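Local coordinates for protein alpha-glucosidase (Bacteroides thetaiotaomicron, PDB 5XFM) that hydrolyses terminal beta-L-arabinopyranosides and alpha-galactosides as a bifunctional, calcium-binding glycoside hydrolase of family 97, at residues D424-P438 with M444-A456. The protein carries 1 engineered substitution. Sequence-based numbering, arbitrary orientation.
Sequences DDHGLMVIFHGCTLP and MYPNYVGSEAVLA. With CA (calcium ion), chain E.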
# COMPACT_ATOMS: atom_id res chain seq x y z
N ASP A 424 -1.05 4.41 20.22
CA ASP A 424 -1.59 5.76 20.29
C ASP A 424 -1.77 6.22 21.71
O ASP A 424 -1.56 7.39 22.01
CB ASP A 424 -2.93 5.89 19.58
CG ASP A 424 -3.43 7.32 19.61
OD1 ASP A 424 -2.80 8.17 18.96
OD2 ASP A 424 -4.42 7.60 20.34
N ASP A 425 -2.18 5.31 22.59
CA ASP A 425 -2.30 5.68 24.01
C ASP A 425 -0.95 6.12 24.58
O ASP A 425 -0.89 6.89 25.54
CB ASP A 425 -2.86 4.52 24.83
CG ASP A 425 -4.34 4.29 24.58
OD1 ASP A 425 -5.03 5.24 24.16
OD2 ASP A 425 -4.82 3.16 24.81
N HIS A 426 0.15 5.64 23.99
CA HIS A 426 1.46 6.06 24.47
C HIS A 426 2.21 6.97 23.50
O HIS A 426 3.44 7.04 23.53
CB HIS A 426 2.30 4.83 24.79
CG HIS A 426 1.69 3.96 25.84
ND1 HIS A 426 0.79 2.96 25.54
CD2 HIS A 426 1.82 3.97 27.18
CE1 HIS A 426 0.41 2.37 26.66
NE2 HIS A 426 1.02 2.96 27.67
N GLY A 427 1.47 7.66 22.65
CA GLY A 427 2.02 8.63 21.72
C GLY A 427 3.03 8.07 20.73
O GLY A 427 3.98 8.76 20.34
N LEU A 428 2.83 6.83 20.30
CA LEU A 428 3.78 6.20 19.39
C LEU A 428 3.23 6.03 17.99
O LEU A 428 2.10 5.57 17.80
CB LEU A 428 4.21 4.85 19.94
CG LEU A 428 5.02 4.87 21.23
CD1 LEU A 428 4.98 3.52 21.90
CD2 LEU A 428 6.45 5.29 20.92
N MET A 429 4.03 6.42 17.00
CA MET A 429 3.74 6.06 15.62
C MET A 429 4.11 4.61 15.37
O MET A 429 4.99 4.05 16.04
CB MET A 429 4.48 6.99 14.65
CG MET A 429 4.08 8.42 14.74
SD MET A 429 5.03 9.51 13.67
CE MET A 429 6.48 9.77 14.70
N VAL A 430 3.45 3.99 14.39
CA VAL A 430 3.68 2.58 14.09
C VAL A 430 3.93 2.29 12.61
O VAL A 430 3.13 2.64 11.76
CB VAL A 430 2.49 1.72 14.56
CG1 VAL A 430 2.66 0.28 14.09
CG2 VAL A 430 2.37 1.78 16.06
N ILE A 431 5.07 1.66 12.33
CA ILE A 431 5.35 1.07 11.02
C ILE A 431 5.16 -0.44 11.10
O ILE A 431 5.61 -1.05 12.07
CB ILE A 431 6.78 1.36 10.53
CG1 ILE A 431 7.02 2.86 10.34
CG2 ILE A 431 7.07 0.63 9.23
CD1 ILE A 431 8.45 3.19 10.01
N PHE A 432 4.49 -1.03 10.11
CA PHE A 432 4.43 -2.49 10.05
C PHE A 432 5.35 -3.06 8.98
O PHE A 432 5.48 -2.50 7.89
CB PHE A 432 3.01 -2.98 9.78
CG PHE A 432 2.07 -2.73 10.91
CD1 PHE A 432 2.41 -3.09 12.21
CD2 PHE A 432 0.83 -2.15 10.69
CE1 PHE A 432 1.54 -2.87 13.25
CE2 PHE A 432 -0.04 -1.92 11.73
CZ PHE A 432 0.31 -2.28 13.01
N HIS A 433 5.99 -4.18 9.31
CA HIS A 433 6.79 -4.94 8.36
C HIS A 433 6.43 -6.42 8.45
O HIS A 433 5.81 -6.85 9.43
CB HIS A 433 8.28 -4.74 8.61
CG HIS A 433 8.88 -3.61 7.83
ND1 HIS A 433 9.91 -3.80 6.93
CD2 HIS A 433 8.61 -2.29 7.81
CE1 HIS A 433 10.23 -2.64 6.38
NE2 HIS A 433 9.46 -1.71 6.90
N GLY A 434 6.81 -7.19 7.43
CA GLY A 434 6.53 -8.61 7.39
C GLY A 434 5.05 -8.81 7.55
O GLY A 434 4.61 -9.66 8.33
N CYS A 435 4.29 -8.04 6.78
CA CYS A 435 2.91 -7.75 7.12
C CYS A 435 1.97 -7.81 5.93
O CYS A 435 2.40 -8.01 4.78
CB CYS A 435 2.82 -6.35 7.75
SG CYS A 435 3.38 -5.02 6.65
N THR A 436 0.69 -7.61 6.21
CA THR A 436 -0.31 -7.61 5.17
C THR A 436 -0.49 -6.21 4.60
O THR A 436 0.00 -5.23 5.16
CB THR A 436 -1.65 -8.11 5.70
OG1 THR A 436 -2.55 -8.32 4.61
CG2 THR A 436 -2.24 -7.13 6.71
N LEU A 437 -1.20 -6.15 3.47
CA LEU A 437 -1.51 -4.89 2.82
C LEU A 437 -2.33 -4.01 3.75
O LEU A 437 -3.23 -4.51 4.43
CB LEU A 437 -2.28 -5.14 1.52
CG LEU A 437 -2.67 -3.94 0.66
CD1 LEU A 437 -1.45 -3.50 -0.13
CD2 LEU A 437 -3.85 -4.23 -0.27
N PRO A 438 -2.03 -2.70 3.80
CA PRO A 438 -2.86 -1.76 4.56
C PRO A 438 -4.19 -1.55 3.85
O PRO A 438 -4.22 -1.47 2.62
CB PRO A 438 -2.02 -0.48 4.58
CG PRO A 438 -1.22 -0.56 3.32
CD PRO A 438 -0.89 -2.01 3.15
N MET A 444 -8.22 5.13 9.05
CA MET A 444 -8.76 4.38 10.18
C MET A 444 -7.95 4.58 11.47
O MET A 444 -8.53 4.64 12.56
CB MET A 444 -8.84 2.90 9.83
CG MET A 444 -9.87 2.62 8.74
SD MET A 444 -9.61 1.09 7.84
CE MET A 444 -10.06 -0.12 9.08
N TYR A 445 -6.62 4.72 11.35
CA TYR A 445 -5.72 4.84 12.51
C TYR A 445 -4.80 6.06 12.45
O TYR A 445 -3.84 6.08 11.67
CB TYR A 445 -4.87 3.58 12.65
CG TYR A 445 -5.67 2.29 12.63
CD1 TYR A 445 -6.31 1.84 13.78
CD2 TYR A 445 -5.79 1.54 11.47
CE1 TYR A 445 -7.04 0.66 13.76
CE2 TYR A 445 -6.51 0.38 11.44
CZ TYR A 445 -7.14 -0.06 12.58
OH TYR A 445 -7.86 -1.23 12.55
N PRO A 446 -5.05 7.06 13.31
CA PRO A 446 -4.32 8.34 13.33
C PRO A 446 -2.81 8.20 13.48
O PRO A 446 -2.08 9.08 13.01
CB PRO A 446 -4.90 9.05 14.56
CG PRO A 446 -6.25 8.44 14.76
CD PRO A 446 -6.13 7.01 14.31
N ASN A 447 -2.34 7.14 14.12
CA ASN A 447 -0.90 6.97 14.37
C ASN A 447 -0.24 5.94 13.45
O ASN A 447 0.93 5.61 13.61
CB ASN A 447 -0.66 6.59 15.84
CG ASN A 447 -1.44 5.35 16.27
OD1 ASN A 447 -2.60 5.17 15.89
ND2 ASN A 447 -0.81 4.52 17.08
N TYR A 448 -0.99 5.47 12.46
CA TYR A 448 -0.43 4.56 11.47
C TYR A 448 0.47 5.33 10.50
O TYR A 448 0.04 6.31 9.91
CB TYR A 448 -1.54 3.84 10.71
CG TYR A 448 -1.04 3.11 9.49
CD1 TYR A 448 -0.32 1.93 9.61
CD2 TYR A 448 -1.28 3.61 8.22
CE1 TYR A 448 0.16 1.27 8.50
CE2 TYR A 448 -0.82 2.96 7.10
CZ TYR A 448 -0.10 1.78 7.24
OH TYR A 448 0.36 1.14 6.12
N VAL A 449 1.72 4.91 10.35
CA VAL A 449 2.63 5.62 9.46
C VAL A 449 3.33 4.73 8.42
O VAL A 449 4.47 5.00 8.03
CB VAL A 449 3.69 6.40 10.26
CG1 VAL A 449 3.02 7.51 11.09
CG2 VAL A 449 4.51 5.47 11.14
N GLY A 450 2.65 3.68 7.97
CA GLY A 450 3.14 2.92 6.84
C GLY A 450 3.33 1.43 7.06
O GLY A 450 3.41 0.95 8.19
N SER A 451 3.44 0.71 5.95
CA SER A 451 3.54 -0.75 5.94
C SER A 451 4.55 -1.23 4.90
O SER A 451 4.83 -0.53 3.92
CB SER A 451 2.18 -1.38 5.64
OG SER A 451 1.27 -1.21 6.70
N GLU A 452 5.09 -2.43 5.10
CA GLU A 452 5.99 -3.00 4.10
C GLU A 452 5.11 -3.60 3.00
O GLU A 452 4.80 -2.93 2.01
CB GLU A 452 6.93 -4.03 4.73
CG GLU A 452 8.08 -4.51 3.83
CD GLU A 452 8.93 -5.58 4.50
OE1 GLU A 452 8.37 -6.33 5.34
OE2 GLU A 452 10.14 -5.67 4.21
N ALA A 453 4.67 -4.85 3.19
CA ALA A 453 3.78 -5.54 2.25
C ALA A 453 4.24 -5.40 0.80
O ALA A 453 3.42 -5.19 -0.10
CB ALA A 453 2.35 -5.03 2.40
N VAL A 454 5.54 -5.55 0.59
CA VAL A 454 6.14 -5.43 -0.73
C VAL A 454 7.56 -5.97 -0.64
O VAL A 454 8.13 -6.07 0.45
CB VAL A 454 6.17 -3.95 -1.21
CG1 VAL A 454 7.15 -3.13 -0.39
CG2 VAL A 454 6.53 -3.86 -2.68
N LEU A 455 8.11 -6.35 -1.79
CA LEU A 455 9.51 -6.68 -1.88
C LEU A 455 10.30 -5.38 -1.74
O LEU A 455 10.48 -4.64 -2.71
CB LEU A 455 9.81 -7.39 -3.20
CG LEU A 455 9.37 -8.86 -3.14
CD1 LEU A 455 9.28 -9.48 -4.51
CD2 LEU A 455 10.35 -9.63 -2.27
N ALA A 456 10.75 -5.10 -0.52
CA ALA A 456 11.42 -3.84 -0.23
C ALA A 456 12.88 -3.85 -0.68
O ALA A 456 13.38 -4.85 -1.19
CB ALA A 456 11.32 -3.51 1.26
CA CA E . 10.59 -7.80 5.26
O HOH W 1 11.37 -6.42 7.07
O HOH W 2 6.07 -7.39 4.48
O HOH W 3 9.64 -9.06 7.02
O HOH W 4 11.34 -10.17 4.90
O HOH W 5 12.99 -9.10 6.07
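N447 turns its side-chain amide to L428, where ND2 donates in the amide plane to L428 O (3.2 Å, 167° at the hydrogen) and also to L420 O, while OD1 is bonded to Y286 OH. With CG anti to its backbone N (chi1 168°), Y448 lays its ring along the sheet face that V430 and F432 share, where F432 CD2 comes at the ring's edge, 4.1 Å from CE1. The phenol OH shares a 2.6 Å hydrogen bond with S451 OG and packs against P438 CB. From the other side of the sheet, V449 brings CG2 to I431 CG1 (3.7 Å) and CG1 to M429 SD. V430 is bonded in regular parallel fashion by N447 O and V449 N, but F432 N reaches G450 O instead of V449 O, a one-residue beta bulge. E452 lays CB over the face of the H433 imidazole (3.7 Å to the centroid); both carboxylate oxygens bind calcium, shared with E174 and E458, and OE1 also accepts G434 N in a nearly straight bond (2.7 Å), which together should limit the carboxylate's rotation. A453 CB rests on T436 O. The contact joins two strands of a beta-alpha-beta unit, linked through helix 441-444, in the TIM-barrel domain, with strand 429-432 between 448-451 and 399-403 and helix 410-425 against V430 and N447.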